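Local coordinates for protein SPI-1 type 3 secretion system secretin (Salmonella enterica subsp. enterica serovar Typhimurium, PDB 4G08) that forms the ring-shaped outer-membrane secretin of the type III injectisome that delivers effectors into host cells, this fragment being part of its periplasmic region, at residues N101-F106 with N142-M147; L95-L100 with M146-N151; D28-Q33 with F53-P58; D21-F26 with K47-N52; S41-R46 with A85-N90. One frame throughout, in Å; residues are numbered along the deposited sequence.

Contact 1. Residues N101-F106 with N142-M147; sequences NEFNNF and NAATMM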
# COMPACT_ATOMS: atom_id res chain seq x y z
N ASN A 101 -19.43 -1.06 -6.09
CA ASN A 101 -18.87 -0.96 -7.42
C ASN A 101 -18.57 0.47 -7.85
O ASN A 101 -17.56 0.71 -8.42
CB ASN A 101 -19.71 -1.73 -8.45
CG ASN A 101 -18.94 -2.03 -9.70
OD1 ASN A 101 -18.14 -2.93 -9.73
ND2 ASN A 101 -19.17 -1.26 -10.73
N GLU A 102 -19.45 1.39 -7.54
CA GLU A 102 -19.24 2.82 -7.79
C GLU A 102 -18.03 3.33 -7.02
O GLU A 102 -17.26 4.14 -7.53
CB GLU A 102 -20.50 3.58 -7.37
CG GLU A 102 -20.57 5.06 -7.74
CD GLU A 102 -21.81 5.73 -7.15
OE1 GLU A 102 -22.68 5.02 -6.59
OE2 GLU A 102 -21.89 6.98 -7.20
N PHE A 103 -17.91 2.91 -5.77
CA PHE A 103 -16.81 3.36 -4.92
C PHE A 103 -15.46 2.80 -5.39
O PHE A 103 -14.50 3.55 -5.57
CB PHE A 103 -17.07 2.95 -3.48
CG PHE A 103 -16.01 3.40 -2.54
CD1 PHE A 103 -15.75 4.74 -2.37
CD2 PHE A 103 -15.18 2.48 -1.93
CE1 PHE A 103 -14.75 5.17 -1.53
CE2 PHE A 103 -14.15 2.90 -1.12
CZ PHE A 103 -13.94 4.24 -0.92
N ASN A 104 -15.46 1.53 -5.76
CA ASN A 104 -14.30 0.89 -6.35
C ASN A 104 -13.81 1.64 -7.57
O ASN A 104 -12.63 1.94 -7.70
CB ASN A 104 -14.66 -0.52 -6.78
CG ASN A 104 -14.09 -1.57 -5.86
OD1 ASN A 104 -12.88 -1.67 -5.67
ND2 ASN A 104 -14.96 -2.43 -5.36
N ASN A 105 -14.72 1.86 -8.51
CA ASN A 105 -14.36 2.57 -9.73
C ASN A 105 -13.82 3.95 -9.43
O ASN A 105 -12.88 4.41 -10.07
CB ASN A 105 -15.55 2.69 -10.65
CG ASN A 105 -15.94 1.36 -11.24
OD1 ASN A 105 -15.18 0.40 -11.19
ND2 ASN A 105 -17.16 1.28 -11.75
N PHE A 106 -14.38 4.58 -8.41
CA PHE A 106 -13.94 5.90 -8.04
C PHE A 106 -12.48 5.86 -7.59
O PHE A 106 -11.67 6.68 -8.01
CB PHE A 106 -14.82 6.44 -6.93
CG PHE A 106 -14.32 7.70 -6.33
CD1 PHE A 106 -14.35 8.88 -7.04
CD2 PHE A 106 -13.69 7.67 -5.10
CE1 PHE A 106 -13.87 10.05 -6.49
CE2 PHE A 106 -13.18 8.82 -4.56
CZ PHE A 106 -13.26 10.01 -5.25
N ASN A 142 -11.00 7.41 4.57
CA ASN A 142 -11.40 8.79 4.32
C ASN A 142 -12.27 8.88 3.08
O ASN A 142 -13.25 9.62 3.07
CB ASN A 142 -10.22 9.75 4.21
CG ASN A 142 -10.66 11.17 3.93
OD1 ASN A 142 -11.41 11.77 4.70
ND2 ASN A 142 -10.30 11.68 2.75
N ALA A 143 -11.87 8.21 2.00
CA ALA A 143 -12.62 8.34 0.77
C ALA A 143 -14.04 7.82 0.96
O ALA A 143 -15.00 8.44 0.50
CB ALA A 143 -11.93 7.60 -0.36
N ALA A 144 -14.18 6.70 1.65
CA ALA A 144 -15.50 6.13 1.87
C ALA A 144 -16.34 7.05 2.74
O ALA A 144 -17.54 7.23 2.51
CB ALA A 144 -15.39 4.76 2.50
N THR A 145 -15.71 7.68 3.73
CA THR A 145 -16.44 8.56 4.63
C THR A 145 -16.93 9.81 3.93
O THR A 145 -18.10 10.19 4.05
CB THR A 145 -15.60 8.95 5.85
OG1 THR A 145 -15.13 7.76 6.50
CG2 THR A 145 -16.44 9.74 6.83
N MET A 146 -16.07 10.41 3.10
CA MET A 146 -16.46 11.57 2.32
C MET A 146 -17.57 11.19 1.35
O MET A 146 -18.56 11.91 1.24
CB MET A 146 -15.26 12.13 1.55
CG MET A 146 -14.25 12.87 2.42
SD MET A 146 -14.95 14.02 3.63
CE MET A 146 -16.29 14.77 2.71
N MET A 147 -17.39 10.10 0.62
CA MET A 147 -18.37 9.74 -0.39
C MET A 147 -19.72 9.36 0.20
O MET A 147 -20.76 9.62 -0.42
CB MET A 147 -17.85 8.61 -1.28
CG MET A 147 -18.72 8.43 -2.50
SD MET A 147 -18.00 7.43 -3.82
CE MET A 147 -16.70 8.52 -4.37
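In the small alpha-beta domain formed by helices 100-109 and 134-150 and a three-stranded antiparallel sheet, within the secretin short-domain family, Phe103 and Phe106 of segment 101-106 pack against Ala143, Ala144 and Met147 of segment 142-147. The short helix axes approach to 11.2 Å at 125° between N-to-C directions, and the nearest alpha carbons, those of Phe103 and Ala144, stand 7.4 Å apart. No hydrogen bond crosses; the two segments bury 274 Å², and the side-chain contacts are apolar or sulfur-aromatic. The end of the Phe103 ring does the touching on one side: CE1 lies 3.9 Å from Ala143 CB, and CZ is 3.8 Å from Ala144 CB. The ring tip also lies against the helix backbone, Phe103 CZ being 3.6 Å from Ala144 N. Phe103 also packs on Leu95 and Leu119, in keeping with its burial. Met147, with CG anti to its backbone N (chi1 -167°), reaches between the two aromatic rings. Its CE sits over one face of Phe106, although the modelled carbon-carbon approach is too short to be trusted in detail. The sulfur makes a Met-aromatic contact with each ring: it lies obliquely to that of Phe106, whereas at Phe103 it is in the ring plane, at the edge, with SD 3.8 Å from CD1.

Contact 2. Residues L95-L100 with M146-N151; sequences LRNVSL and MMDKQN
Segment 95-100 is an irregular loop that passes the C-terminal end of the helix in segment 146-151, bringing the alpha carbons of Asn97 and Asp148 to 5.3 Å. Two successive backbone N-H groups of this loop converge on one carboxylate. Arg96 N donates to Asp148 OD2 at 2.7 Å with a nearly straight N-H...O angle of 173°, and Asn97 N donates to Asp148 OD1 at 2.6 Å. Each oxygen is met on its syn side, a little out of the carboxylate plane, which fixes the rotation of the group. The Asn97 side chain returns the grip: its ND2 gives a 3.0 Å bond to Asp148 O, arriving above the carbonyl plane, while Asn151 N reaches that oxygen from the opposite face. Asn151 in turn turns its amide back onto its own helix, ND2 to Met147 O at 2.8 Å and in the amide plane. Apolar contact completes the join, with Val98 CG2 3.8 Å from Met147 CG at about a right angle between the side chains. With two backbone donors aimed at it, the Asp148 carboxylate is probably stabilised as the anion, tying the loop before helix 100-109 to the end of helix 134-150.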
# COMPACT_ATOMS: atom_id res chain seq x y z
N LEU A 95 -20.09 1.79 4.12
CA LEU A 95 -20.41 2.33 2.82
C LEU A 95 -21.90 2.18 2.55
O LEU A 95 -22.32 1.22 1.92
CB LEU A 95 -19.64 1.57 1.74
CG LEU A 95 -19.57 2.28 0.40
CD1 LEU A 95 -18.70 3.51 0.53
CD2 LEU A 95 -19.04 1.36 -0.67
N ARG A 96 -22.70 3.09 3.10
CA ARG A 96 -24.16 2.90 3.09
C ARG A 96 -24.87 3.47 1.86
O ARG A 96 -25.98 3.04 1.55
CB ARG A 96 -24.78 3.52 4.35
CG ARG A 96 -23.96 3.32 5.61
CD ARG A 96 -24.28 1.96 6.18
NE ARG A 96 -23.50 1.63 7.36
CZ ARG A 96 -23.48 0.42 7.90
NH1 ARG A 96 -24.24 -0.54 7.39
NH2 ARG A 96 -22.71 0.17 8.94
N ASN A 97 -24.37 4.57 1.32
CA ASN A 97 -25.14 5.38 0.35
C ASN A 97 -24.59 5.35 -1.07
O ASN A 97 -25.09 6.05 -1.95
CB ASN A 97 -25.24 6.83 0.82
CG ASN A 97 -25.77 6.93 2.23
OD1 ASN A 97 -26.72 6.24 2.60
ND2 ASN A 97 -25.04 7.65 3.08
N VAL A 98 -23.61 4.49 -1.29
CA VAL A 98 -23.02 4.32 -2.61
C VAL A 98 -22.74 2.85 -2.85
O VAL A 98 -22.52 2.10 -1.90
CB VAL A 98 -21.70 5.08 -2.68
CG1 VAL A 98 -20.77 4.48 -3.71
CG2 VAL A 98 -21.98 6.54 -2.98
N SER A 99 -22.85 2.41 -4.10
CA SER A 99 -22.58 1.02 -4.42
C SER A 99 -21.10 0.75 -4.28
O SER A 99 -20.27 1.62 -4.55
CB SER A 99 -23.05 0.65 -5.83
OG SER A 99 -22.32 1.36 -6.82
N LEU A 100 -20.78 -0.46 -3.85
CA LEU A 100 -19.40 -0.84 -3.70
C LEU A 100 -18.72 -0.70 -5.04
O LEU A 100 -17.61 -0.26 -5.13
CB LEU A 100 -19.29 -2.25 -3.17
CG LEU A 100 -17.87 -2.80 -3.05
CD1 LEU A 100 -16.99 -1.91 -2.25
CD2 LEU A 100 -17.85 -4.21 -2.48
N MET A 146 -16.07 10.41 3.10
CA MET A 146 -16.46 11.57 2.32
C MET A 146 -17.57 11.19 1.35
O MET A 146 -18.56 11.91 1.24
CB MET A 146 -15.26 12.13 1.55
CG MET A 146 -14.25 12.87 2.42
SD MET A 146 -14.95 14.02 3.63
CE MET A 146 -16.29 14.77 2.71
N MET A 147 -17.39 10.10 0.62
CA MET A 147 -18.37 9.74 -0.39
C MET A 147 -19.72 9.36 0.20
O MET A 147 -20.76 9.62 -0.42
CB MET A 147 -17.85 8.61 -1.28
CG MET A 147 -18.72 8.43 -2.50
SD MET A 147 -18.00 7.43 -3.82
CE MET A 147 -16.70 8.52 -4.37
N ASP A 148 -19.73 8.66 1.33
CA ASP A 148 -20.99 8.26 1.92
C ASP A 148 -21.79 9.47 2.37
O ASP A 148 -22.99 9.56 2.12
CB ASP A 148 -20.74 7.33 3.11
CG ASP A 148 -21.58 6.08 3.04
OD1 ASP A 148 -22.12 5.80 1.95
OD2 ASP A 148 -21.75 5.43 4.09
N LYS A 149 -21.12 10.42 2.99
CA LYS A 149 -21.81 11.62 3.43
C LYS A 149 -22.41 12.38 2.26
O LYS A 149 -23.53 12.89 2.35
CB LYS A 149 -20.88 12.52 4.20
CG LYS A 149 -21.61 13.73 4.71
CD LYS A 149 -20.68 14.63 5.48
CE LYS A 149 -20.25 13.96 6.77
NZ LYS A 149 -21.40 13.75 7.68
N GLN A 150 -21.60 12.58 1.23
CA GLN A 150 -22.07 13.41 0.14
C GLN A 150 -23.28 12.77 -0.57
O GLN A 150 -23.90 13.42 -1.41
CB GLN A 150 -20.93 13.78 -0.82
CG GLN A 150 -19.92 14.78 -0.26
CD GLN A 150 -20.51 15.77 0.76
OE1 GLN A 150 -19.79 16.17 1.69
NE2 GLN A 150 -21.54 16.50 0.33
N ASN A 151 -23.53 11.49 -0.33
CA ASN A 151 -24.64 10.78 -0.98
C ASN A 151 -25.77 10.49 -0.01
O ASN A 151 -26.71 9.77 -0.33
CB ASN A 151 -24.17 9.45 -1.57
CG ASN A 151 -23.45 9.63 -2.89
OD1 ASN A 151 -24.08 9.77 -3.93
ND2 ASN A 151 -22.13 9.77 -2.83

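Contact 3. Residues D28-Q33 with F53-P58; sequences DAMALQ and FEFHDP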
# COMPACT_ATOMS: atom_id res chain seq x y z
N ASP A 28 16.97 2.81 0.54
CA ASP A 28 17.62 4.06 0.17
C ASP A 28 18.44 3.88 -1.10
O ASP A 28 18.41 4.73 -1.99
CB ASP A 28 18.52 4.58 1.29
CG ASP A 28 17.74 5.30 2.37
OD1 ASP A 28 16.54 5.57 2.15
OD2 ASP A 28 18.31 5.55 3.45
N ALA A 29 19.12 2.75 -1.20
CA ALA A 29 19.92 2.45 -2.38
C ALA A 29 19.04 2.32 -3.61
O ALA A 29 19.35 2.86 -4.67
CB ALA A 29 20.72 1.18 -2.16
N MET A 30 17.91 1.65 -3.46
CA MET A 30 16.97 1.52 -4.56
C MET A 30 16.45 2.87 -5.04
O MET A 30 16.19 3.07 -6.23
CB MET A 30 15.79 0.64 -4.16
CG MET A 30 14.60 0.86 -5.07
SD MET A 30 13.11 -0.01 -4.57
CE MET A 30 13.75 -1.67 -4.63
N ALA A 31 16.33 3.81 -4.11
CA ALA A 31 15.67 5.08 -4.38
C ALA A 31 16.56 6.04 -5.15
O ALA A 31 16.13 7.13 -5.52
CB ALA A 31 15.22 5.72 -3.08
N LEU A 32 17.85 5.73 -5.21
CA LEU A 32 18.80 6.60 -5.88
C LEU A 32 18.35 6.93 -7.28
O LEU A 32 18.70 7.97 -7.84
CB LEU A 32 20.16 5.93 -5.94
CG LEU A 32 20.72 5.91 -4.53
CD1 LEU A 32 22.16 5.44 -4.52
CD2 LEU A 32 20.61 7.31 -3.99
N GLN A 33 17.81 5.91 -7.94
CA GLN A 33 17.46 6.01 -9.33
C GLN A 33 15.97 6.30 -9.45
O GLN A 33 15.36 6.03 -10.48
CB GLN A 33 17.82 4.72 -10.07
CG GLN A 33 19.27 4.28 -9.84
CD GLN A 33 19.74 3.26 -10.87
OE1 GLN A 33 18.97 2.40 -11.31
NE2 GLN A 33 21.01 3.35 -11.25
N PHE A 53 22.05 -7.43 -5.88
CA PHE A 53 20.89 -6.73 -6.41
C PHE A 53 21.21 -5.84 -7.58
O PHE A 53 22.16 -5.04 -7.55
CB PHE A 53 20.20 -5.92 -5.33
CG PHE A 53 19.56 -6.75 -4.28
CD1 PHE A 53 18.29 -7.25 -4.46
CD2 PHE A 53 20.28 -7.13 -3.17
CE1 PHE A 53 17.74 -8.09 -3.53
CE2 PHE A 53 19.73 -7.97 -2.23
CZ PHE A 53 18.46 -8.46 -2.42
N GLU A 54 20.31 -5.89 -8.54
CA GLU A 54 20.27 -4.94 -9.64
C GLU A 54 18.89 -4.30 -9.62
O GLU A 54 17.89 -4.94 -9.30
CB GLU A 54 20.46 -5.67 -10.97
CG GLU A 54 21.89 -6.11 -11.25
CD GLU A 54 22.84 -4.95 -11.47
OE1 GLU A 54 22.37 -3.88 -11.92
OE2 GLU A 54 24.06 -5.13 -11.26
N PHE A 55 18.87 -3.01 -9.91
CA PHE A 55 17.66 -2.24 -9.78
C PHE A 55 17.13 -1.87 -11.17
O PHE A 55 16.70 -0.75 -11.41
CB PHE A 55 17.94 -0.99 -8.95
CG PHE A 55 18.37 -1.28 -7.55
CD1 PHE A 55 17.68 -2.20 -6.78
CD2 PHE A 55 19.52 -0.71 -7.02
CE1 PHE A 55 18.09 -2.50 -5.50
CE2 PHE A 55 19.92 -1.00 -5.74
CZ PHE A 55 19.23 -1.93 -4.99
N HIS A 56 17.12 -2.84 -12.06
CA HIS A 56 16.67 -2.63 -13.43
C HIS A 56 15.16 -2.59 -13.52
O HIS A 56 14.60 -2.28 -14.54
CB HIS A 56 17.21 -3.74 -14.35
CG HIS A 56 16.98 -5.11 -13.82
ND1 HIS A 56 17.84 -5.71 -12.94
CD2 HIS A 56 15.97 -5.98 -14.03
CE1 HIS A 56 17.36 -6.89 -12.61
NE2 HIS A 56 16.23 -7.08 -13.25
N ASP A 57 14.49 -2.93 -12.42
CA ASP A 57 13.04 -2.95 -12.39
C ASP A 57 12.54 -2.90 -10.95
O ASP A 57 12.15 -3.92 -10.39
CB ASP A 57 12.51 -4.21 -13.08
CG ASP A 57 11.00 -4.20 -13.25
OD1 ASP A 57 10.33 -3.31 -12.67
OD2 ASP A 57 10.47 -5.14 -13.87
N PRO A 58 12.49 -1.70 -10.38
CA PRO A 58 12.27 -1.52 -8.95
C PRO A 58 10.91 -2.02 -8.47
O PRO A 58 10.81 -2.61 -7.39
CB PRO A 58 12.36 -0.01 -8.78
CG PRO A 58 13.28 0.44 -9.86
CD PRO A 58 13.16 -0.53 -10.99
O HOH W 1 16.59 1.66 -10.91
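With chi1 of -62°, Phe55 has CG anti to its carbonyl carbon and beside its backbone N, which sets CG on the side of the helix bearing Met30; the ring carried on it lies against that helix. Met30 itself has CG anti to the backbone N (chi1 160°), and its chain bends only at the last torsion, where CE departs. The ring lies against the backbone at Met30 and its CB: Met30 CA stands 4.0 Å above the ring plane over its centre, 7° off the normal, a CH-pi contact. Met30 N lies over the same ring near its CE2 atom. Two apolar contacts extend this patch, Met30 CB to Phe55 CE1 at 4.1 Å and Ala29 CB to Phe55 CE2 at 4.3 Å. The far end of the methionine instead serves the proline that opens helix 58-69, SD being 4.3 Å from Pro58 CB.

No direct hydrogen bond joins the segments. A water bridges them, donating both to Gln33 OE1 and to Phe55 O; both separations are modelled unusually short, so their lengths are doubtful. Around the ring, Leu61 of helix 58-69 touches both Met30 and Phe55, and Phe16 of strand 16-22 lies against Phe55 and Ala29, so the ring is buried among two helices and a strand. Helix 23-30 is thus joined to the loop that leads from strand 52-53 into helix 58-69, packing that belongs to the hydrophobic interior of the secretin N0 domain, in which two helices are flanked by small beta sheets.

Contact 4. Residues D21-F26 with K47-N52; sequences DSLRTF and KKITGN
Asp21 and Ile49 form an antiparallel hydrogen-bonded pair in which both backbone partners are used: Asp21 N donates to Ile49 O at 3.1 Å, and Ile49 N donates to Asp21 O at 2.9 Å. Asp21 O also receives a CA-H...O contact from Lys48 CA. One step on, Ser22 and Lys48 make a non-hydrogen-bonded pair, after which Leu23 N donates to Lys47 O at 3.0 Å and carries the ladder into the first turn of a helix. Ser22 is the N-cap of that helix: its OG accepts from Thr25 N at 3.2 Å, nearly straight at 169°, while Ser22 O accepts from Phe26 N. The charged ends look elsewhere, Asp21 OD2 accepting from Lys19 N and Lys47 NZ forming a salt bridge with Asp84. On the face that carries Asp21 and Ile49, Ile49 has CG1 anti to its backbone N (chi1 -170°); beyond it, CD1 sits 4.0 Å above the centre of the Phe26 ring, a CH-pi contact. Leu23 CD2 packs 3.8 Å from Ile49 CB. The contact thus joins edge strand 48-50 to strand 16-22 where the latter passes into helix 23-30, with Leu61, Leu65 and Leu69 of helix 58-69 lining the apolar side and Leu71 of strand 71-75 meeting Leu23 and Lys47.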
# COMPACT_ATOMS: atom_id res chain seq x y z
N ASP A 21 22.56 -5.85 5.41
CA ASP A 21 22.28 -4.43 5.51
C ASP A 21 20.85 -4.25 5.95
O ASP A 21 20.01 -5.11 5.71
CB ASP A 21 22.51 -3.76 4.16
CG ASP A 21 23.94 -3.85 3.70
OD1 ASP A 21 24.83 -3.28 4.37
OD2 ASP A 21 24.18 -4.46 2.64
N SER A 22 20.57 -3.17 6.67
CA SER A 22 19.20 -2.93 7.09
C SER A 22 18.35 -2.62 5.87
O SER A 22 18.85 -2.10 4.88
CB SER A 22 19.13 -1.78 8.09
OG SER A 22 19.23 -0.54 7.40
N LEU A 23 17.06 -2.93 5.95
CA LEU A 23 16.15 -2.61 4.86
C LEU A 23 16.17 -1.12 4.56
O LEU A 23 15.93 -0.72 3.42
CB LEU A 23 14.73 -3.05 5.19
CG LEU A 23 14.51 -4.54 4.99
CD1 LEU A 23 13.06 -4.86 4.72
CD2 LEU A 23 15.38 -5.04 3.86
N ARG A 24 16.40 -0.30 5.57
CA ARG A 24 16.42 1.13 5.34
C ARG A 24 17.55 1.52 4.41
O ARG A 24 17.35 2.27 3.46
CB ARG A 24 16.53 1.92 6.64
CG ARG A 24 16.22 3.39 6.42
CD ARG A 24 16.20 4.18 7.72
NE ARG A 24 15.26 3.63 8.69
CZ ARG A 24 13.96 3.90 8.69
NH1 ARG A 24 13.46 4.66 7.73
NH2 ARG A 24 13.18 3.45 9.66
N THR A 25 18.73 0.98 4.66
CA THR A 25 19.86 1.24 3.79
C THR A 25 19.59 0.71 2.39
O THR A 25 19.75 1.42 1.40
CB THR A 25 21.11 0.58 4.36
OG1 THR A 25 21.48 1.24 5.58
CG2 THR A 25 22.26 0.65 3.38
N PHE A 26 19.03 -0.49 2.34
CA PHE A 26 18.76 -1.13 1.06
C PHE A 26 17.79 -0.31 0.22
O PHE A 26 18.06 -0.03 -0.95
CB PHE A 26 18.20 -2.52 1.29
CG PHE A 26 17.80 -3.21 0.04
CD1 PHE A 26 18.75 -3.78 -0.78
CD2 PHE A 26 16.50 -3.16 -0.39
CE1 PHE A 26 18.39 -4.36 -1.98
CE2 PHE A 26 16.12 -3.78 -1.56
CZ PHE A 26 17.08 -4.36 -2.36
N LYS A 47 14.70 -5.23 9.69
CA LYS A 47 15.05 -6.42 8.94
C LYS A 47 16.37 -6.21 8.21
O LYS A 47 16.76 -5.12 7.94
CB LYS A 47 13.96 -6.81 7.96
CG LYS A 47 12.74 -7.39 8.60
CD LYS A 47 11.64 -7.56 7.63
CE LYS A 47 10.63 -8.59 8.04
NZ LYS A 47 10.65 -8.87 9.45
N LYS A 48 17.05 -7.30 7.92
CA LYS A 48 18.28 -7.24 7.18
C LYS A 48 18.10 -7.95 5.86
O LYS A 48 17.26 -8.84 5.73
CB LYS A 48 19.41 -7.92 7.96
CG LYS A 48 19.51 -7.46 9.40
CD LYS A 48 20.43 -6.26 9.50
CE LYS A 48 20.53 -5.78 10.94
NZ LYS A 48 20.79 -4.32 10.98
N ILE A 49 19.01 -7.69 4.93
CA ILE A 49 18.91 -8.30 3.63
C ILE A 49 20.30 -8.56 3.07
O ILE A 49 21.26 -7.88 3.41
CB ILE A 49 18.09 -7.42 2.68
CG1 ILE A 49 17.80 -8.19 1.40
CG2 ILE A 49 18.80 -6.11 2.40
CD1 ILE A 49 16.98 -7.39 0.42
N THR A 50 20.42 -9.70 2.41
CA THR A 50 21.67 -10.07 1.76
C THR A 50 21.39 -10.48 0.33
O THR A 50 20.37 -11.10 0.05
CB THR A 50 22.35 -11.24 2.47
OG1 THR A 50 22.82 -10.82 3.76
CG2 THR A 50 23.53 -11.73 1.67
N GLY A 51 22.32 -10.15 -0.55
CA GLY A 51 22.26 -10.66 -1.91
C GLY A 51 22.81 -9.71 -2.95
O GLY A 51 23.07 -8.54 -2.68
N ASN A 52 22.96 -10.22 -4.16
CA ASN A 52 23.34 -9.37 -5.27
C ASN A 52 22.12 -8.75 -5.92
O ASN A 52 21.21 -9.46 -6.35
CB ASN A 52 24.13 -10.17 -6.29
CG ASN A 52 24.50 -9.35 -7.50
OD1 ASN A 52 25.13 -8.31 -7.38
ND2 ASN A 52 23.98 -9.74 -8.65

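Contact 5. Residues S41-R46 with A85-N90; sequences SKMAAR and ASEMRN
Ser41 and Glu87 make the tight point of this contact. The hydroxyl donates to the carboxylate, Ser41 OG to Glu87 OE2, at a modelled 2.4 Å; so short a value is doubtful and probably reflects model error. Ser41 OG lies between its backbone N and carbonyl carbon (chi1 79°), and from there it also accepts from Ala44 N at 3.1 Å with an N-H...O angle of 161°. One hydroxyl serves as N-cap of the short, weakly bonded helix of about 42-45 and, allowing for the doubtful length, as donor to Glu87. Glu87 OE2 has a second donor in Asp84 N, so the same carboxylate oxygen ties together the end of strand 80-84 and the capped helix.

Away from this point the packing thins. Met43 CB is 3.5 Å from Glu87 OE2, but the chain then bends at chi2 and chi3 and its methyl makes one distant contact, CE to Ser86 OG at 3.9 Å; that hydroxyl is hydrogen-bonded to Asp84. On the exposed side, Lys42 NZ remains 5.9 Å from Glu87 OE1, with no charged contact made. Only 175 Å² is buried in all, and the backbones stay well apart, 7.7 Å between the alpha carbons of Met43 and Glu87. Segment 85-90 leads from strand 80-84 of the N0 domain into strand 89-94 of the next sheet, where Arg89 forms a salt bridge with Asp138. The arrangement is thus a surface link between a helix N-cap and a carboxylate, placed at the junction of two domains.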
# COMPACT_ATOMS: atom_id res chain seq x y z
N SER A 41 9.19 1.91 7.34
CA SER A 41 8.65 1.92 8.69
C SER A 41 9.67 1.39 9.67
O SER A 41 10.61 0.69 9.30
CB SER A 41 7.40 1.05 8.75
OG SER A 41 7.75 -0.32 8.83
N LYS A 42 9.39 1.58 10.95
CA LYS A 42 10.29 1.11 11.98
C LYS A 42 10.48 -0.39 11.88
O LYS A 42 11.61 -0.89 11.85
CB LYS A 42 9.73 1.47 13.35
CG LYS A 42 10.34 0.66 14.47
CD LYS A 42 9.61 0.87 15.78
CE LYS A 42 8.54 -0.18 15.97
NZ LYS A 42 7.53 0.28 16.96
N MET A 43 9.38 -1.13 11.79
CA MET A 43 9.46 -2.59 11.76
C MET A 43 10.13 -3.11 10.50
O MET A 43 10.74 -4.18 10.52
CB MET A 43 8.09 -3.24 11.91
CG MET A 43 7.49 -3.08 13.29
SD MET A 43 8.47 -3.93 14.53
CE MET A 43 8.20 -5.63 14.07
N ALA A 44 9.94 -2.44 9.37
CA ALA A 44 10.60 -2.91 8.16
C ALA A 44 12.10 -2.69 8.28
O ALA A 44 12.90 -3.51 7.84
CB ALA A 44 10.08 -2.19 6.94
N ALA A 45 12.46 -1.55 8.85
CA ALA A 45 13.84 -1.11 8.91
C ALA A 45 14.71 -2.01 9.78
O ALA A 45 15.93 -2.01 9.64
CB ALA A 45 13.92 0.32 9.39
N ARG A 46 14.11 -2.78 10.67
CA ARG A 46 14.91 -3.64 11.53
C ARG A 46 15.25 -4.98 10.87
O ARG A 46 16.10 -5.71 11.36
CB ARG A 46 14.26 -3.87 12.88
CG ARG A 46 12.99 -4.68 12.83
CD ARG A 46 12.27 -4.54 14.15
NE ARG A 46 12.90 -5.32 15.20
CZ ARG A 46 12.56 -6.57 15.51
NH1 ARG A 46 11.61 -7.19 14.83
NH2 ARG A 46 13.19 -7.20 16.48
N ALA A 85 4.86 -6.69 7.26
CA ALA A 85 3.53 -7.24 7.14
C ALA A 85 2.79 -7.12 8.47
O ALA A 85 1.57 -6.98 8.50
CB ALA A 85 3.59 -8.69 6.69
N SER A 86 3.55 -7.00 9.55
CA SER A 86 2.97 -6.95 10.89
C SER A 86 2.27 -5.62 11.17
O SER A 86 1.56 -5.47 12.16
CB SER A 86 4.05 -7.21 11.95
OG SER A 86 4.84 -6.05 12.18
N GLU A 87 2.51 -4.64 10.30
CA GLU A 87 1.94 -3.30 10.46
C GLU A 87 0.69 -3.13 9.60
O GLU A 87 0.16 -2.04 9.46
CB GLU A 87 2.97 -2.24 10.10
CG GLU A 87 4.09 -2.12 11.13
CD GLU A 87 5.24 -1.26 10.66
OE1 GLU A 87 5.64 -0.36 11.42
OE2 GLU A 87 5.92 -1.65 9.68
N MET A 88 0.27 -4.22 8.97
CA MET A 88 -0.90 -4.19 8.12
C MET A 88 -2.07 -3.65 8.92
O MET A 88 -2.27 -4.04 10.07
CB MET A 88 -1.20 -5.59 7.65
CG MET A 88 -2.53 -5.72 6.94
SD MET A 88 -2.38 -6.21 5.21
CE MET A 88 -1.26 -7.61 5.28
N ARG A 89 -2.81 -2.72 8.33
CA ARG A 89 -4.05 -2.26 8.94
C ARG A 89 -5.23 -3.03 8.38
O ARG A 89 -5.36 -3.20 7.17
CB ARG A 89 -4.26 -0.75 8.72
CG ARG A 89 -5.61 -0.26 9.24
CD ARG A 89 -5.65 1.20 9.70
NE ARG A 89 -6.94 1.49 10.36
CZ ARG A 89 -7.78 2.46 9.98
NH1 ARG A 89 -7.35 3.48 9.25
NH2 ARG A 89 -9.03 2.47 10.42
N ASN A 90 -6.01 -3.62 9.28
CA ASN A 90 -7.22 -4.31 8.88
C ASN A 90 -8.44 -3.51 9.27
O ASN A 90 -8.66 -3.24 10.45
CB ASN A 90 -7.28 -5.69 9.54
CG ASN A 90 -6.14 -6.59 9.12
OD1 ASN A 90 -6.14 -7.13 8.02
ND2 ASN A 90 -5.14 -6.71 9.97

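Contacts 1 and 2 lie on the opposite side of the chain's centre from contacts 3 and 4; contact 5 lies nearer the middle, its centre about 11 Å from that of the chain. Contacts 1 and 2 share Met146 and Met147 on helix 134-150, their centres only 7 Å apart, and Leu95 CD2 of contact 2 packs 3.8 Å from Phe103 CB of contact 1. Contacts 3 and 4 both use helix 23-30; Phe26 joins them, its CZ lying 3.8 Å from Phe55 CE1. Contact 5 touches contact 4, where Leu23 CB meets Ala44 O, and its nearest atoms to contact 1 are about 7 Å away. Contacts 2 and 4 have centres about 43 Å apart, reflecting the elongated two-domain shape.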